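Local coordinates for protein annexin B22 (PDB 4MDU) that binds acidic phospholipid membranes in a calcium-dependent manner, aggregates liposomes and takes part in worm reproduction and host-parasite interaction, at residues 6-18 / 136-148. Sequence-based numbering, arbitrary orientation.
Sequences ISEFGITRSLIHS and TTLWNDEMKAVAD. Unlike the reference sequence in segment 6-18: Glu8 (reference Gly).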
loop_
_atom_site.group_PDB
_atom_site.type_symbol
_atom_site.label_atom_id
_atom_site.label_comp_id
_atom_site.label_asym_id
_atom_site.label_seq_id
_atom_site.Cartn_x
_atom_site.Cartn_y
_atom_site.Cartn_z
ATOM N N ILE B 6 -1.667 4.477 -37.076
ATOM C CA ILE B 6 -1.436 5.796 -36.485
ATOM C C ILE B 6 -1.372 5.734 -34.959
ATOM O O ILE B 6 -0.286 5.718 -34.376
ATOM C CB ILE B 6 -2.515 6.799 -36.909
ATOM C CG1 ILE B 6 -3.701 6.061 -37.539
ATOM C CG2 ILE B 6 -1.941 7.815 -37.892
ATOM C CD1 ILE B 6 -4.374 5.064 -36.623
ATOM N N SER B 7 -2.537 5.712 -34.318
ATOM C CA SER B 7 -2.623 5.474 -32.879
ATOM C C SER B 7 -3.827 4.596 -32.544
ATOM O O SER B 7 -4.921 4.824 -33.058
ATOM C CB SER B 7 -2.735 6.784 -32.103
ATOM O OG SER B 7 -3.136 6.523 -30.767
ATOM N N GLU B 8 -3.626 3.609 -31.674
ATOM C CA GLU B 8 -4.699 2.720 -31.266
ATOM C C GLU B 8 -5.661 3.430 -30.327
ATOM O O GLU B 8 -6.723 2.894 -29.992
ATOM C CB GLU B 8 -4.149 1.449 -30.618
ATOM C CG GLU B 8 -3.246 0.653 -31.553
ATOM C CD GLU B 8 -3.909 0.339 -32.901
ATOM O OE1 GLU B 8 -5.161 0.341 -32.986
ATOM O OE2 GLU B 8 -3.169 0.097 -33.881
ATOM N N PHE B 9 -5.295 4.646 -29.922
ATOM C CA PHE B 9 -6.184 5.466 -29.109
ATOM C C PHE B 9 -7.043 6.402 -29.957
ATOM O O PHE B 9 -8.082 6.884 -29.504
ATOM C CB PHE B 9 -5.393 6.282 -28.084
ATOM C CG PHE B 9 -5.272 5.613 -26.738
ATOM C CD1 PHE B 9 -5.583 4.271 -26.586
ATOM C CD2 PHE B 9 -4.860 6.333 -25.621
ATOM C CE1 PHE B 9 -5.475 3.651 -25.359
ATOM C CE2 PHE B 9 -4.760 5.715 -24.382
ATOM C CZ PHE B 9 -5.070 4.364 -24.257
ATOM N N GLY B 10 -6.606 6.666 -31.184
ATOM C CA GLY B 10 -7.267 7.670 -32.001
ATOM C C GLY B 10 -6.840 9.092 -31.653
ATOM O O GLY B 10 -6.079 9.306 -30.713
ATOM N N ILE B 11 -7.352 10.062 -32.406
ATOM C CA ILE B 11 -6.909 11.448 -32.299
ATOM C C ILE B 11 -6.828 11.953 -30.867
ATOM O O ILE B 11 -5.975 12.788 -30.544
ATOM C CB ILE B 11 -7.796 12.413 -33.115
ATOM C CG1 ILE B 11 -7.732 12.079 -34.607
ATOM C CG2 ILE B 11 -7.346 13.846 -32.898
ATOM C CD1 ILE B 11 -8.584 10.895 -35.019
ATOM N N THR B 12 -7.705 11.450 -30.007
ATOM C CA THR B 12 -7.703 11.877 -28.612
ATOM C C THR B 12 -7.922 10.734 -27.631
ATOM O O THR B 12 -8.278 9.620 -28.012
ATOM C CB THR B 12 -8.790 12.927 -28.338
ATOM O OG1 THR B 12 -10.087 12.318 -28.442
ATOM C CG2 THR B 12 -8.687 14.078 -29.318
ATOM N N ARG B 13 -7.691 11.028 -26.359
ATOM C CA ARG B 13 -8.175 10.179 -25.287
ATOM C C ARG B 13 -9.685 10.291 -25.354
ATOM O O ARG B 13 -10.219 11.249 -25.909
ATOM C CB ARG B 13 -7.679 10.691 -23.937
ATOM C CG ARG B 13 -6.163 10.597 -23.742
ATOM C CD ARG B 13 -5.724 9.153 -23.644
ATOM N NE ARG B 13 -6.530 8.414 -22.668
ATOM C CZ ARG B 13 -6.097 8.028 -21.469
ATOM N NH1 ARG B 13 -4.853 8.321 -21.074
ATOM N NH2 ARG B 13 -6.906 7.353 -20.658
ATOM N N SER B 14 -10.381 9.327 -24.780
ATOM C CA SER B 14 -11.828 9.297 -24.913
ATOM C C SER B 14 -12.463 10.522 -24.252
ATOM O O SER B 14 -12.040 10.922 -23.168
ATOM C CB SER B 14 -12.380 8.016 -24.295
ATOM O OG SER B 14 -13.603 8.303 -23.637
ATOM N N LEU B 15 -13.493 11.093 -24.883
ATOM C CA LEU B 15 -14.154 12.296 -24.359
ATOM C C LEU B 15 -14.800 12.085 -22.997
ATOM O O LEU B 15 -15.127 13.044 -22.289
ATOM C CB LEU B 15 -15.206 12.824 -25.332
ATOM C CG LEU B 15 -14.929 14.229 -25.852
ATOM C CD1 LEU B 15 -13.708 14.180 -26.765
ATOM C CD2 LEU B 15 -16.144 14.762 -26.597
ATOM N N ILE B 16 -14.987 10.829 -22.625
ATOM C CA ILE B 16 -15.569 10.542 -21.332
ATOM C C ILE B 16 -14.729 11.119 -20.169
ATOM O O ILE B 16 -15.263 11.379 -19.088
ATOM C CB ILE B 16 -15.774 9.040 -21.158
ATOM C CG1 ILE B 16 -16.844 8.780 -20.101
ATOM C CG2 ILE B 16 -14.455 8.367 -20.809
ATOM C CD1 ILE B 16 -17.632 7.521 -20.353
ATOM N N HIS B 17 -13.433 11.339 -20.401
ATOM C CA HIS B 17 -12.550 11.963 -19.386
ATOM C C HIS B 17 -12.559 13.492 -19.417
ATOM O O HIS B 17 -11.928 14.137 -18.580
ATOM C CB HIS B 17 -11.087 11.527 -19.563
ATOM C CG HIS B 17 -10.890 10.044 -19.625
ATOM N ND1 HIS B 17 -10.968 9.236 -18.512
ATOM C CD2 HIS B 17 -10.596 9.228 -20.665
ATOM C CE1 HIS B 17 -10.734 7.985 -18.864
ATOM N NE2 HIS B 17 -10.513 7.951 -20.168
ATOM N N SER B 18 -13.271 14.064 -20.379
ATOM C CA SER B 18 -13.042 15.440 -20.781
ATOM C C SER B 18 -13.776 16.492 -19.975
ATOM O O SER B 18 -13.405 17.661 -20.012
ATOM C CB SER B 18 -13.398 15.608 -22.254
ATOM O OG SER B 18 -12.297 15.293 -23.076
ATOM N N THR B 136 -7.504 2.554 -13.361
ATOM C CA THR B 136 -8.431 3.621 -12.994
ATOM C C THR B 136 -8.664 4.596 -14.145
ATOM O O THR B 136 -9.790 5.042 -14.368
ATOM C CB THR B 136 -7.921 4.394 -11.766
ATOM O OG1 THR B 136 -8.095 3.580 -10.602
ATOM C CG2 THR B 136 -8.686 5.667 -11.587
ATOM N N THR B 137 -7.603 4.902 -14.891
ATOM C CA THR B 137 -7.668 5.961 -15.896
ATOM C C THR B 137 -8.056 5.504 -17.307
ATOM O O THR B 137 -8.033 6.302 -18.243
ATOM C CB THR B 137 -6.326 6.713 -15.997
ATOM O OG1 THR B 137 -5.343 5.833 -16.558
ATOM C CG2 THR B 137 -5.869 7.164 -14.621
ATOM N N LEU B 138 -8.424 4.239 -17.475
ATOM C CA LEU B 138 -8.767 3.760 -18.815
ATOM C C LEU B 138 -10.242 3.432 -18.938
ATOM O O LEU B 138 -10.779 2.639 -18.157
ATOM C CB LEU B 138 -7.944 2.521 -19.188
ATOM C CG LEU B 138 -6.425 2.719 -19.248
ATOM C CD1 LEU B 138 -5.713 1.376 -19.343
ATOM C CD2 LEU B 138 -6.044 3.630 -20.418
ATOM N N TRP B 139 -10.901 4.017 -19.929
ATOM C CA TRP B 139 -12.256 3.569 -20.224
ATOM C C TRP B 139 -12.240 2.398 -21.216
ATOM O O TRP B 139 -11.173 1.947 -21.649
ATOM C CB TRP B 139 -13.169 4.715 -20.672
ATOM C CG TRP B 139 -14.533 4.562 -20.067
ATOM C CD1 TRP B 139 -15.681 4.159 -20.705
ATOM C CD2 TRP B 139 -14.887 4.755 -18.684
ATOM N NE1 TRP B 139 -16.722 4.115 -19.808
ATOM C CE2 TRP B 139 -16.262 4.467 -18.562
ATOM C CE3 TRP B 139 -14.180 5.159 -17.545
ATOM C CZ2 TRP B 139 -16.943 4.576 -17.349
ATOM C CZ3 TRP B 139 -14.863 5.264 -16.336
ATOM C CH2 TRP B 139 -16.230 4.971 -16.251
ATOM N N ASN B 140 -13.420 1.899 -21.558
ATOM C CA ASN B 140 -13.537 0.623 -22.254
ATOM C C ASN B 140 -12.639 0.438 -23.478
ATOM O O ASN B 140 -11.888 -0.541 -23.572
ATOM C CB ASN B 140 -15.010 0.338 -22.602
ATOM C CG ASN B 140 -15.857 0.095 -21.366
ATOM O OD1 ASN B 140 -15.335 -0.288 -20.310
ATOM N ND2 ASN B 140 -17.169 0.329 -21.480
ATOM N N ASP B 141 -12.742 1.358 -24.426
ATOM C CA ASP B 141 -11.983 1.270 -25.664
ATOM C C ASP B 141 -10.475 1.433 -25.451
ATOM O O ASP B 141 -9.668 0.793 -26.124
ATOM C CB ASP B 141 -12.500 2.305 -26.652
ATOM C CG ASP B 141 -13.882 1.944 -27.176
ATOM O OD1 ASP B 141 -14.153 0.738 -27.261
ATOM O OD2 ASP B 141 -14.685 2.838 -27.488
ATOM N N GLU B 142 -10.106 2.294 -24.511
ATOM C CA GLU B 142 -8.702 2.505 -24.185
ATOM C C GLU B 142 -8.141 1.235 -23.587
ATOM O O GLU B 142 -7.050 0.800 -23.948
ATOM C CB GLU B 142 -8.574 3.687 -23.221
ATOM C CG GLU B 142 -9.092 4.969 -23.876
ATOM C CD GLU B 142 -9.299 6.125 -22.907
ATOM O OE1 GLU B 142 -9.648 5.876 -21.734
ATOM O OE2 GLU B 142 -9.123 7.292 -23.333
ATOM N N MET B 143 -8.923 0.624 -22.702
ATOM C CA MET B 143 -8.510 -0.583 -22.006
ATOM C C MET B 143 -8.221 -1.701 -22.999
ATOM O O MET B 143 -7.215 -2.422 -22.862
ATOM C CB MET B 143 -9.595 -1.009 -21.003
ATOM C CG MET B 143 -9.253 -2.241 -20.202
ATOM S SD MET B 143 -8.032 -1.945 -18.905
ATOM C CE MET B 143 -7.074 -3.435 -19.058
ATOM N N LYS B 144 -9.099 -1.835 -24.002
ATOM C CA LYS B 144 -8.956 -2.869 -25.035
ATOM C C LYS B 144 -7.725 -2.589 -25.882
ATOM O O LYS B 144 -7.002 -3.511 -26.259
ATOM C CB LYS B 144 -10.210 -2.964 -25.936
ATOM C CG LYS B 144 -11.474 -3.414 -25.202
ATOM C CD LYS B 144 -12.704 -3.369 -26.108
ATOM C CE LYS B 144 -13.983 -3.686 -25.352
ATOM N NZ LYS B 144 -15.166 -3.844 -26.274
ATOM N N ALA B 145 -7.493 -1.317 -26.197
ATOM C CA ALA B 145 -6.265 -0.942 -26.905
ATOM C C ALA B 145 -5.022 -1.285 -26.083
ATOM O O ALA B 145 -4.003 -1.700 -26.636
ATOM C CB ALA B 145 -6.269 0.532 -27.272
ATOM N N VAL B 146 -5.100 -1.116 -24.765
ATOM C CA VAL B 146 -3.957 -1.457 -23.930
ATOM C C VAL B 146 -3.787 -2.975 -23.852
ATOM O O VAL B 146 -2.666 -3.496 -23.910
ATOM C CB VAL B 146 -4.074 -0.882 -22.504
ATOM C CG1 VAL B 146 -2.939 -1.410 -21.648
ATOM C CG2 VAL B 146 -4.058 0.640 -22.529
ATOM N N ALA B 147 -4.902 -3.687 -23.718
ATOM C CA ALA B 147 -4.859 -5.140 -23.728
ATOM C C ALA B 147 -4.201 -5.629 -25.020
ATOM O O ALA B 147 -3.363 -6.525 -25.000
ATOM C CB ALA B 147 -6.264 -5.730 -23.564
ATOM N N ASP B 148 -4.560 -5.028 -26.148
ATOM C CA ASP B 148 -3.977 -5.465 -27.404
ATOM C C ASP B 148 -2.496 -5.197 -27.397
ATOM O O ASP B 148 -1.697 -6.053 -27.762
ATOM C CB ASP B 148 -4.624 -4.766 -28.591
ATOM C CG ASP B 148 -6.008 -5.314 -28.897
ATOM O OD1 ASP B 148 -6.339 -6.414 -28.380
ATOM O OD2 ASP B 148 -6.755 -4.646 -29.648
HETATM O O HOH W 1 -4.188 7.200 -18.702
#
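An extended chain beyond CG (chi2 167°) carries the Glu142 carboxylate off the first turn of helix 140-156 to the loop 6-18, where Arg13, bent at chi2 and chi3, folds back to meet it. Each oxygen takes two good bonds. OE2 receives Arg13 NE at 2.9 Å, in a salt bridge, and the backbone Ser14 N at 2.8 Å, from opposite faces of the carboxylate plane. OE1 takes His17 NE2 on its syn lone pair at 2.7 Å, imidazole and carboxylate being nearly coplanar (12°), while its anti lone pair accepts Trp139 N. There the N3 side chain accepts from the N-cap backbone N, half of a capping box; Trp139 has no side-chain acceptor to return it. The length of glutamate lets one buried carboxylate reach four donors, and the nearby arginine would be expected to stabilise its charged form. Arg13 NH2 makes weak bonds to Glu142 OE1 and Thr137 O, and a water joins Arg13 NH1 to Thr137 OG1, which also hydrogen-bonds to Ile134 O.

The Phe9 ring takes Glu142 CG over one face, a CH-pi contact, and Ala145 CB at its edge, 3.7 Å from CE1; the small alanine lets the ring lie close to the helix. Ile16 CD1 sits over the five-membered ring of Trp139, 3.8 Å from its centroid, while the indole NE1 bonds to Asp191 O.

Here the loop ahead of helix 38-48 packs on the predicted second annexin repeat, a buried carboxylate shared by Arg13, Ser14, His17 and Trp139 joining it to a helix N-terminus in the predominantly helical annexin fold.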